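Local coordinates for protein arginine decarboxylase (Campylobacter jejuni subsp. jejuni, PDB 3NZP) that probably catalyses the pyridoxal-phosphate-dependent decarboxylation of arginine to agmatine, a step of polyamine and spermidine biosynthesis, at residues B[160-171]-B[213-223]; B[269-277]-B[288-299]. All blocks are in the same frame, centred on the assembly; numbering follows the deposited sequence.

Interaction 1 (B[160-171]-B[213-223]); sequences LNELEAIIDIAK and EAVNLLKENKL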
loop_
_atom_site.group_PDB
_atom_site.type_symbol
_atom_site.label_atom_id
_atom_site.label_comp_id
_atom_site.label_asym_id
_atom_site.label_seq_id
_atom_site.Cartn_x
_atom_site.Cartn_y
_atom_site.Cartn_z
ATOM N N LEU B 160 -26.815 -16.862 0.138
ATOM C CA LEU B 160 -27.907 -17.585 0.801
ATOM C C LEU B 160 -27.517 -18.100 2.178
ATOM O O LEU B 160 -28.295 -18.035 3.135
ATOM C CB LEU B 160 -28.378 -18.748 -0.062
ATOM C CG LEU B 160 -29.647 -18.468 -0.873
ATOM C CD1 LEU B 160 -29.526 -17.152 -1.631
ATOM C CD2 LEU B 160 -29.869 -19.608 -1.838
ATOM N N ASN B 161 -26.299 -18.614 2.271
ATOM C CA ASN B 161 -25.784 -19.117 3.525
ATOM C C ASN B 161 -25.962 -18.129 4.670
ATOM O O ASN B 161 -26.451 -18.488 5.740
ATOM C CB ASN B 161 -24.317 -19.455 3.375
ATOM C CG ASN B 161 -24.025 -20.856 3.813
ATOM O OD1 ASN B 161 -24.497 -21.827 3.200
ATOM N ND2 ASN B 161 -23.247 -20.987 4.898
ATOM N N GLU B 162 -25.543 -16.886 4.447
ATOM C CA GLU B 162 -25.675 -15.850 5.467
ATOM C C GLU B 162 -27.127 -15.643 5.856
ATOM O O GLU B 162 -27.435 -15.354 7.016
ATOM C CB GLU B 162 -25.136 -14.519 4.969
ATOM C CG GLU B 162 -23.670 -14.511 4.699
ATOM C CD GLU B 162 -23.182 -13.138 4.245
ATOM O OE1 GLU B 162 -21.946 -12.995 4.044
ATOM O OE2 GLU B 162 -24.029 -12.213 4.091
ATOM N N LEU B 163 -28.016 -15.780 4.874
ATOM C CA LEU B 163 -29.441 -15.590 5.110
ATOM C C LEU B 163 -29.918 -16.631 6.099
ATOM O O LEU B 163 -30.602 -16.323 7.082
ATOM C CB LEU B 163 -30.225 -15.709 3.805
ATOM C CG LEU B 163 -31.729 -15.436 3.877
ATOM C CD1 LEU B 163 -31.997 -14.043 4.443
ATOM C CD2 LEU B 163 -32.330 -15.584 2.482
ATOM N N GLU B 164 -29.538 -17.873 5.841
ATOM C CA GLU B 164 -29.912 -18.974 6.717
ATOM C C GLU B 164 -29.432 -18.686 8.130
ATOM O O GLU B 164 -30.185 -18.818 9.090
ATOM C CB GLU B 164 -29.289 -20.256 6.190
ATOM C CG GLU B 164 -29.487 -20.393 4.701
ATOM C CD GLU B 164 -30.076 -21.723 4.337
ATOM O OE1 GLU B 164 -29.440 -22.746 4.660
ATOM O OE2 GLU B 164 -31.171 -21.749 3.741
ATOM N N ALA B 165 -28.174 -18.282 8.249
ATOM C CA ALA B 165 -27.607 -17.957 9.549
ATOM C C ALA B 165 -28.495 -16.958 10.288
ATOM O O ALA B 165 -28.807 -17.148 11.459
ATOM C CB ALA B 165 -26.213 -17.382 9.371
ATOM N N ILE B 166 -28.897 -15.892 9.602
ATOM C CA ILE B 166 -29.750 -14.890 10.219
ATOM C C ILE B 166 -31.058 -15.518 10.675
ATOM O O ILE B 166 -31.466 -15.367 11.829
ATOM C CB ILE B 166 -30.070 -13.757 9.242
ATOM C CG1 ILE B 166 -28.789 -13.016 8.887
ATOM C CG2 ILE B 166 -31.081 -12.799 9.852
ATOM C CD1 ILE B 166 -29.028 -11.832 8.020
ATOM N N ILE B 167 -31.716 -16.224 9.760
ATOM C CA ILE B 167 -32.983 -16.891 10.053
ATOM C C ILE B 167 -32.867 -17.700 11.340
ATOM O O ILE B 167 -33.736 -17.625 12.209
ATOM C CB ILE B 167 -33.387 -17.819 8.891
ATOM C CG1 ILE B 167 -33.810 -16.971 7.691
ATOM C CG2 ILE B 167 -34.501 -18.741 9.323
ATOM C CD1 ILE B 167 -34.025 -17.757 6.423
ATOM N N ASP B 168 -31.790 -18.467 11.457
ATOM C CA ASP B 168 -31.554 -19.275 12.641
ATOM C C ASP B 168 -31.430 -18.452 13.893
ATOM O O ASP B 168 -32.250 -18.572 14.791
ATOM C CB ASP B 168 -30.288 -20.100 12.486
ATOM C CG ASP B 168 -30.477 -21.250 11.544
ATOM O OD1 ASP B 168 -31.508 -21.244 10.826
ATOM O OD2 ASP B 168 -29.601 -22.152 11.514
ATOM N N ILE B 169 -30.402 -17.615 13.965
ATOM C CA ILE B 169 -30.217 -16.829 15.170
ATOM C C ILE B 169 -31.360 -15.850 15.376
ATOM O O ILE B 169 -31.446 -15.200 16.414
ATOM C CB ILE B 169 -28.883 -16.034 15.184
ATOM C CG1 ILE B 169 -29.099 -14.657 14.593
ATOM C CG2 ILE B 169 -27.796 -16.756 14.405
ATOM C CD1 ILE B 169 -28.008 -13.721 14.978
ATOM N N ALA B 170 -32.241 -15.744 14.392
ATOM C CA ALA B 170 -33.372 -14.832 14.503
ATOM C C ALA B 170 -34.325 -15.335 15.574
ATOM O O ALA B 170 -34.778 -14.575 16.444
ATOM C CB ALA B 170 -34.092 -14.741 13.169
ATOM N N LYS B 171 -34.616 -16.630 15.485
ATOM C CA LYS B 171 -35.520 -17.310 16.401
ATOM C C LYS B 171 -34.794 -17.726 17.670
ATOM O O LYS B 171 -35.298 -18.516 18.461
ATOM C CB LYS B 171 -36.140 -18.532 15.706
ATOM C CG LYS B 171 -35.136 -19.522 15.114
ATOM C CD LYS B 171 -35.805 -20.530 14.150
ATOM C CE LYS B 171 -36.399 -19.848 12.910
ATOM N NZ LYS B 171 -37.094 -20.817 12.001
ATOM N N GLU B 213 -34.885 -17.802 -4.397
ATOM C CA GLU B 213 -34.802 -18.683 -3.242
ATOM C C GLU B 213 -34.772 -17.841 -1.980
ATOM O O GLU B 213 -35.462 -18.135 -0.999
ATOM C CB GLU B 213 -33.540 -19.534 -3.316
ATOM C CG GLU B 213 -33.480 -20.388 -4.552
ATOM C CD GLU B 213 -32.232 -21.234 -4.618
ATOM O OE1 GLU B 213 -32.039 -22.092 -3.726
ATOM O OE2 GLU B 213 -31.445 -21.038 -5.570
ATOM N N ALA B 214 -33.963 -16.786 -2.015
ATOM C CA ALA B 214 -33.828 -15.889 -0.878
ATOM C C ALA B 214 -35.204 -15.409 -0.422
ATOM O O ALA B 214 -35.505 -15.424 0.768
ATOM C CB ALA B 214 -32.957 -14.711 -1.250
ATOM N N VAL B 215 -36.039 -14.995 -1.371
ATOM C CA VAL B 215 -37.374 -14.514 -1.038
ATOM C C VAL B 215 -38.242 -15.624 -0.476
ATOM O O VAL B 215 -38.997 -15.409 0.467
ATOM C CB VAL B 215 -38.079 -13.898 -2.253
ATOM C CG1 VAL B 215 -39.552 -13.671 -1.959
ATOM C CG2 VAL B 215 -37.417 -12.592 -2.606
ATOM N N ASN B 216 -38.146 -16.813 -1.051
ATOM C CA ASN B 216 -38.944 -17.908 -0.540
ATOM C C ASN B 216 -38.534 -18.197 0.900
ATOM O O ASN B 216 -39.391 -18.266 1.779
ATOM C CB ASN B 216 -38.802 -19.151 -1.420
ATOM C CG ASN B 216 -39.467 -18.970 -2.782
ATOM O OD1 ASN B 216 -40.562 -18.399 -2.877
ATOM N ND2 ASN B 216 -38.818 -19.460 -3.835
ATOM N N LEU B 217 -37.234 -18.341 1.155
ATOM C CA LEU B 217 -36.771 -18.594 2.514
ATOM C C LEU B 217 -37.353 -17.583 3.496
ATOM O O LEU B 217 -37.911 -17.952 4.530
ATOM C CB LEU B 217 -35.250 -18.530 2.600
ATOM C CG LEU B 217 -34.513 -19.841 2.341
ATOM C CD1 LEU B 217 -33.016 -19.603 2.425
ATOM C CD2 LEU B 217 -34.944 -20.869 3.352
ATOM N N LEU B 218 -37.220 -16.301 3.187
ATOM C CA LEU B 218 -37.751 -15.285 4.073
ATOM C C LEU B 218 -39.249 -15.471 4.225
ATOM O O LEU B 218 -39.817 -15.245 5.296
ATOM C CB LEU B 218 -37.463 -13.889 3.526
ATOM C CG LEU B 218 -35.998 -13.461 3.568
ATOM C CD1 LEU B 218 -35.866 -12.125 2.880
ATOM C CD2 LEU B 218 -35.502 -13.377 5.003
ATOM N N LYS B 219 -39.897 -15.892 3.150
ATOM C CA LYS B 219 -41.339 -16.096 3.190
ATOM C C LYS B 219 -41.689 -17.283 4.078
ATOM O O LYS B 219 -42.580 -17.184 4.913
ATOM C CB LYS B 219 -41.873 -16.314 1.778
ATOM C CG LYS B 219 -43.212 -15.665 1.543
ATOM C CD LYS B 219 -43.669 -15.824 0.092
ATOM C CE LYS B 219 -42.801 -15.040 -0.873
ATOM N NZ LYS B 219 -43.328 -15.122 -2.262
ATOM N N GLU B 220 -40.979 -18.397 3.904
ATOM C CA GLU B 220 -41.223 -19.592 4.710
ATOM C C GLU B 220 -41.058 -19.313 6.184
ATOM O O GLU B 220 -41.830 -19.804 6.999
ATOM C CB GLU B 220 -40.274 -20.710 4.319
ATOM C CG GLU B 220 -40.640 -21.413 3.041
ATOM C CD GLU B 220 -39.506 -22.277 2.516
ATOM O OE1 GLU B 220 -39.009 -23.138 3.280
ATOM O OE2 GLU B 220 -39.109 -22.090 1.340
ATOM N N ASN B 221 -40.052 -18.527 6.536
ATOM C CA ASN B 221 -39.824 -18.214 7.934
ATOM C C ASN B 221 -40.477 -16.915 8.340
ATOM O O ASN B 221 -40.033 -16.252 9.269
ATOM C CB ASN B 221 -38.327 -18.163 8.201
ATOM C CG ASN B 221 -37.676 -19.512 8.031
ATOM O OD1 ASN B 221 -37.593 -20.296 8.986
ATOM N ND2 ASN B 221 -37.238 -19.811 6.808
ATOM N N LYS B 222 -41.545 -16.567 7.635
ATOM C CA LYS B 222 -42.287 -15.341 7.904
ATOM C C LYS B 222 -41.326 -14.243 8.322
ATOM O O LYS B 222 -41.300 -13.851 9.480
ATOM C CB LYS B 222 -43.316 -15.578 9.021
ATOM C CG LYS B 222 -44.608 -14.744 8.898
ATOM C CD LYS B 222 -44.360 -13.230 8.710
ATOM C CE LYS B 222 -44.080 -12.834 7.245
ATOM N NZ LYS B 222 -43.684 -11.401 7.165
ATOM N N LEU B 223 -40.541 -13.749 7.371
ATOM C CA LEU B 223 -39.563 -12.702 7.657
ATOM C C LEU B 223 -39.536 -11.633 6.557
ATOM O O LEU B 223 -38.718 -10.720 6.600
ATOM C CB LEU B 223 -38.173 -13.336 7.811
ATOM C CG LEU B 223 -37.387 -13.149 9.122
ATOM C CD1 LEU B 223 -38.310 -13.176 10.320
ATOM C CD2 LEU B 223 -36.323 -14.254 9.229
#
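Leu163 meets Leu218 and Ala214, and Ile167 meets Leu217 and Asn221, along the seam between helix 160-170 and the end of helix 208-220. CG of Leu163, anti to the backbone N (chi1 -176°), sends the fork across to the second helix, where CD1 meets CD2 of Leu218 at 3.6 Å and CD2 rests on the backbone and CB of Ala214, 3.9 Å from that CB. One turn on, Ile167 CD1 approaches Leu217 CB and the side-chain ND2 of Asn221, and its other branch, CG2, lies 3.5 Å from Asn221 OD1, the two side chains crossing at about a right angle. CG1 of Ile167 touches CD2 of Leu223.

The helices run nearly parallel, 8° apart with their axes 10.5 Å from each other, as expected of successive outer helices of a TIM barrel, here following strands 152-157 and 179-183. Strand residues lie beneath the seam: Ile157 against Leu163, Leu182 against Ala214 and Ile180 against Leu218.

At the C-terminal end both polar atoms of the Asn221 amide are engaged. Its OD1 accepts from Lys171 NZ at 3.1 Å, and its ND2 donates almost straight (168°) to Leu217 O, 3.0 Å away, an oxygen that also accepts from Asn221 N. A Schellman motif ends the second helix here, with Lys222 at positive phi and Leu223 N bonded to Leu218 O. At the other end, Leu160 CD2 packs across the side chain of Glu213, whose carboxylate forms a salt bridge with Lys348 of the second subunit.

Interaction 2 (B[269-277]-B[288-299]); sequences INLGGGLAV and RNYTLREYANDV. With PLP (pyridoxal-5'-phosphate), chain E.
Arg288 extends along Ala276 and can be followed outward from its CB, which lies 3.6 Å from the CB of Ala276. Its CG, placed between the backbone N and the carbonyl carbon (chi1 54°), stays close to the same methyl. CD then passes over the centre of one face of the Tyr290 ring, 4.0 Å above its plane, while also nearing Ala276 O. At NE the chain reaches its partner across the contact: NE donates to Ala276 O at 3.2 Å. The oxygen lies in the guanidinium plane, yet the donor stands well above the carbonyl plane, 66° out of it, so the bond does not follow a lone pair. Farther out, NH1 makes a weak bond to the backbone O of Tyr290.

Tyr290 takes the other polar group of Ala276. Its OH accepts from Ala276 N at 2.9 Å and is also bonded to Ile238 O, so this buried hydroxyl joins two loops. Both backbone polar groups of Ala276 are thus gripped from the segment 288-299.

Deeper in, the Tyr295 ring is sandwiched between Leu275 CG over one face and Val299 CG2 over the opposite one, both offset toward the rim. Leu271 and Val299 meet tip to tip, with Leu271 CD1 3.6 Å from Val299 CG2. Thr291 and Glu294 form a capping box at the start of helix 292-309.

Between Leu271 and Leu275 runs the glycine-rich turn 272-274, where Gly274 N donates to the phosphate oxygen O1P of PLP at 3.0 Å. Gly322 N and Arg323 N are also hydrogen-bonded to the cofactor, an arrangement characteristic of the phosphate site at the C-terminal ends of the strands in fold-type III PLP-dependent decarboxylases, whose cofactor domain is a TIM barrel.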
loop_
_atom_site.group_PDB
_atom_site.type_symbol
_atom_site.label_atom_id
_atom_site.label_comp_id
_atom_site.label_asym_id
_atom_site.label_seq_id
_atom_site.Cartn_x
_atom_site.Cartn_y
_atom_site.Cartn_z
ATOM N N ILE B 269 -33.427 1.092 -2.640
ATOM C CA ILE B 269 -32.354 0.580 -3.460
ATOM C C ILE B 269 -31.079 1.300 -3.030
ATOM O O ILE B 269 -31.036 2.533 -2.938
ATOM C CB ILE B 269 -32.617 0.815 -4.961
ATOM C CG1 ILE B 269 -33.792 -0.038 -5.436
ATOM C CG2 ILE B 269 -31.405 0.425 -5.760
ATOM C CD1 ILE B 269 -34.084 0.093 -6.922
ATOM N N ASN B 270 -30.048 0.515 -2.736
ATOM C CA ASN B 270 -28.768 1.068 -2.310
ATOM C C ASN B 270 -27.812 0.986 -3.491
ATOM O O ASN B 270 -27.395 -0.112 -3.873
ATOM C CB ASN B 270 -28.224 0.251 -1.137
ATOM C CG ASN B 270 -27.078 0.940 -0.426
ATOM O OD1 ASN B 270 -26.125 1.411 -1.068
ATOM N ND2 ASN B 270 -27.150 0.995 0.901
ATOM N N LEU B 271 -27.470 2.141 -4.065
ATOM C CA LEU B 271 -26.560 2.206 -5.220
ATOM C C LEU B 271 -25.110 1.961 -4.848
ATOM O O LEU B 271 -24.270 1.739 -5.718
ATOM C CB LEU B 271 -26.630 3.574 -5.876
ATOM C CG LEU B 271 -28.034 4.062 -6.148
ATOM C CD1 LEU B 271 -27.961 5.432 -6.789
ATOM C CD2 LEU B 271 -28.731 3.060 -7.052
ATOM N N GLY B 272 -24.816 2.034 -3.557
ATOM C CA GLY B 272 -23.458 1.829 -3.122
ATOM C C GLY B 272 -22.592 3.045 -3.402
ATOM O O GLY B 272 -23.079 4.180 -3.474
ATOM N N GLY B 273 -21.294 2.813 -3.560
ATOM C CA GLY B 273 -20.390 3.916 -3.831
ATOM C C GLY B 273 -20.177 4.096 -5.311
ATOM O O GLY B 273 -20.966 3.599 -6.122
ATOM N N GLY B 274 -19.116 4.809 -5.673
ATOM C CA GLY B 274 -18.830 5.011 -7.088
ATOM C C GLY B 274 -18.792 6.450 -7.560
ATOM O O GLY B 274 -18.135 6.753 -8.552
ATOM N N LEU B 275 -19.515 7.324 -6.866
ATOM C CA LEU B 275 -19.543 8.737 -7.206
ATOM C C LEU B 275 -18.079 9.136 -7.262
ATOM O O LEU B 275 -17.370 9.042 -6.253
ATOM C CB LEU B 275 -20.241 9.517 -6.101
ATOM C CG LEU B 275 -20.983 10.783 -6.517
ATOM C CD1 LEU B 275 -21.254 11.614 -5.270
ATOM C CD2 LEU B 275 -20.157 11.571 -7.521
ATOM N N ALA B 276 -17.620 9.565 -8.436
ATOM C CA ALA B 276 -16.220 9.940 -8.611
ATOM C C ALA B 276 -15.876 11.316 -8.058
ATOM O O ALA B 276 -16.743 12.168 -7.863
ATOM C CB ALA B 276 -15.845 9.849 -10.079
ATOM N N VAL B 277 -14.591 11.526 -7.798
ATOM C CA VAL B 277 -14.111 12.810 -7.289
ATOM C C VAL B 277 -13.200 13.440 -8.342
ATOM O O VAL B 277 -12.473 12.729 -9.031
ATOM C CB VAL B 277 -13.313 12.618 -5.969
ATOM C CG1 VAL B 277 -12.483 13.852 -5.662
ATOM C CG2 VAL B 277 -14.274 12.343 -4.823
ATOM N N ARG B 288 -13.589 12.589 -13.953
ATOM C CA ARG B 288 -14.868 11.973 -14.256
ATOM C C ARG B 288 -15.515 12.774 -15.358
ATOM O O ARG B 288 -15.337 13.982 -15.424
ATOM C CB ARG B 288 -15.784 11.959 -13.032
ATOM C CG ARG B 288 -16.007 13.296 -12.368
ATOM C CD ARG B 288 -17.153 13.154 -11.375
ATOM N NE ARG B 288 -17.164 14.148 -10.295
ATOM C CZ ARG B 288 -17.236 15.464 -10.469
ATOM N NH1 ARG B 288 -17.294 15.978 -11.691
ATOM N NH2 ARG B 288 -17.274 16.265 -9.414
ATOM N N ASN B 289 -16.268 12.100 -16.221
ATOM C CA ASN B 289 -16.931 12.773 -17.330
ATOM C C ASN B 289 -18.336 13.195 -16.994
ATOM O O ASN B 289 -19.140 13.462 -17.870
ATOM C CB ASN B 289 -17.001 11.868 -18.549
ATOM C CG ASN B 289 -17.983 10.707 -18.365
ATOM O OD1 ASN B 289 -19.185 10.904 -18.148
ATOM N ND2 ASN B 289 -17.466 9.488 -18.452
ATOM N N TYR B 290 -18.664 13.274 -15.734
ATOM C CA TYR B 290 -20.083 13.650 -15.427
ATOM C C TYR B 290 -20.199 14.578 -14.199
ATOM O O TYR B 290 -19.227 14.685 -13.422
ATOM C CB TYR B 290 -20.967 12.420 -15.204
ATOM C CG TYR B 290 -20.504 11.573 -14.045
ATOM C CD1 TYR B 290 -20.996 11.764 -12.768
ATOM C CD2 TYR B 290 -19.582 10.580 -14.223
ATOM C CE1 TYR B 290 -20.567 10.948 -11.665
ATOM C CE2 TYR B 290 -19.129 9.754 -13.176
ATOM C CZ TYR B 290 -19.614 9.937 -11.897
ATOM O OH TYR B 290 -19.172 9.138 -10.893
ATOM N N THR B 291 -21.327 15.230 -13.928
ATOM C CA THR B 291 -21.425 16.110 -12.728
ATOM C C THR B 291 -22.258 15.455 -11.619
ATOM O O THR B 291 -22.960 14.476 -11.861
ATOM C CB THR B 291 -22.080 17.459 -13.077
ATOM O OG1 THR B 291 -23.487 17.278 -13.264
ATOM C CG2 THR B 291 -21.477 18.028 -14.344
ATOM N N LEU B 292 -22.191 15.996 -10.409
ATOM C CA LEU B 292 -22.961 15.419 -9.313
ATOM C C LEU B 292 -24.446 15.472 -9.667
ATOM O O LEU B 292 -25.168 14.482 -9.519
ATOM C CB LEU B 292 -22.723 16.192 -8.011
ATOM C CG LEU B 292 -22.947 15.425 -6.701
ATOM C CD1 LEU B 292 -23.107 16.424 -5.568
ATOM C CD2 LEU B 292 -24.178 14.546 -6.783
ATOM N N ARG B 293 -24.889 16.631 -10.152
ATOM C CA ARG B 293 -26.285 16.834 -10.533
ATOM C C ARG B 293 -26.705 15.825 -11.598
ATOM O O ARG B 293 -27.811 15.283 -11.548
ATOM C CB ARG B 293 -26.492 18.274 -11.037
ATOM C CG ARG B 293 -27.946 18.649 -11.322
ATOM C CD ARG B 293 -28.831 18.372 -10.120
ATOM N NE ARG B 293 -30.261 18.477 -10.414
ATOM C CZ ARG B 293 -30.975 19.598 -10.354
ATOM N NH1 ARG B 293 -32.266 19.560 -10.646
ATOM N NH2 ARG B 293 -30.409 20.747 -9.997
ATOM N N GLU B 294 -25.811 15.575 -12.551
ATOM C CA GLU B 294 -26.079 14.620 -13.618
ATOM C C GLU B 294 -26.293 13.237 -13.004
ATOM O O GLU B 294 -27.233 12.513 -13.349
ATOM C CB GLU B 294 -24.913 14.584 -14.602
ATOM C CG GLU B 294 -25.137 13.622 -15.738
ATOM C CD GLU B 294 -24.122 13.769 -16.862
ATOM O OE1 GLU B 294 -24.296 13.085 -17.892
ATOM O OE2 GLU B 294 -23.159 14.556 -16.725
ATOM N N TYR B 295 -25.412 12.879 -12.077
ATOM C CA TYR B 295 -25.506 11.601 -11.395
ATOM C C TYR B 295 -26.858 11.532 -10.684
ATOM O O TYR B 295 -27.592 10.552 -10.817
ATOM C CB TYR B 295 -24.346 11.469 -10.411
ATOM C CG TYR B 295 -24.391 10.245 -9.536
ATOM C CD1 TYR B 295 -24.897 10.314 -8.245
ATOM C CD2 TYR B 295 -23.931 9.024 -9.996
ATOM C CE1 TYR B 295 -24.943 9.192 -7.434
ATOM C CE2 TYR B 295 -23.971 7.894 -9.199
ATOM C CZ TYR B 295 -24.481 7.982 -7.916
ATOM O OH TYR B 295 -24.557 6.859 -7.111
ATOM N N ALA B 296 -27.198 12.582 -9.947
ATOM C CA ALA B 296 -28.470 12.605 -9.239
ATOM C C ALA B 296 -29.656 12.567 -10.208
ATOM O O ALA B 296 -30.542 11.720 -10.070
ATOM C CB ALA B 296 -28.556 13.838 -8.327
ATOM N N ASN B 297 -29.685 13.468 -11.188
ATOM C CA ASN B 297 -30.794 13.470 -12.134
ATOM C C ASN B 297 -30.958 12.093 -12.766
ATOM O O ASN B 297 -32.069 11.568 -12.848
ATOM C CB ASN B 297 -30.589 14.514 -13.235
ATOM C CG ASN B 297 -30.681 15.926 -12.718
ATOM O OD1 ASN B 297 -31.439 16.212 -11.794
ATOM N ND2 ASN B 297 -29.921 16.826 -13.324
ATOM N N ASP B 298 -29.848 11.501 -13.197
ATOM C CA ASP B 298 -29.905 10.181 -13.803
ATOM C C ASP B 298 -30.525 9.157 -12.859
ATOM O O ASP B 298 -31.386 8.379 -13.264
ATOM C CB ASP B 298 -28.517 9.737 -14.244
ATOM C CG ASP B 298 -28.059 10.455 -15.488
ATOM O OD1 ASP B 298 -26.871 10.328 -15.878
ATOM O OD2 ASP B 298 -28.896 11.154 -16.087
ATOM N N VAL B 299 -30.105 9.152 -11.598
ATOM C CA VAL B 299 -30.654 8.192 -10.646
ATOM C C VAL B 299 -32.149 8.364 -10.492
ATOM O O VAL B 299 -32.915 7.412 -10.652
ATOM C CB VAL B 299 -29.988 8.310 -9.246
ATOM C CG1 VAL B 299 -30.681 7.389 -8.241
ATOM C CG2 VAL B 299 -28.517 7.951 -9.345
HETATM N N1 PLP E . -20.237 0.685 -0.661
HETATM C C2 PLP E . -19.692 -0.516 -0.437
HETATM C C2A PLP E . -20.596 -1.701 -0.226
HETATM C C3 PLP E . -18.274 -0.661 -0.375
HETATM O O3 PLP E . -17.710 -1.891 -0.139
HETATM C C4 PLP E . -17.446 0.521 -0.599
HETATM C C4A PLP E . -15.972 0.435 -0.560
HETATM C C5 PLP E . -18.115 1.784 -0.833
HETATM C C6 PLP E . -19.516 1.804 -0.864
HETATM C C5A PLP E . -17.330 3.084 -1.064
HETATM O O4P PLP E . -17.307 3.446 -2.457
HETATM P P PLP E . -16.479 4.832 -2.607
HETATM O O1P PLP E . -16.690 5.358 -3.968
HETATM O O2P PLP E . -16.977 5.926 -1.549
HETATM O O3P PLP E . -14.917 4.561 -2.393
#

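How the interactions relate
Following the chain from the N terminus, the first four barrel strands, up to 152-157, precede helix 160-170. The chain then passes through strand 179-183 and returns along helix 208-220, where interaction 1 closes a loop with 41 residues between its segments. It continues through strand 227-231 and helix 242-260 to strand 268-272. Interaction 2 closes a shorter loop, with 10 residues between its segments, on the first turns of helix 292-309, which then leads on to strand 316-319. The two loops follow in series and neither nest nor cross; the nearest atoms of interactions 1 and 2 are about 13 Å apart. Interaction 1 joins two neighbouring outer helices of the barrel, reaching the second subunit at one end; interaction 2 ties a barrel strand and its cofactor-binding turn to the helix that follows.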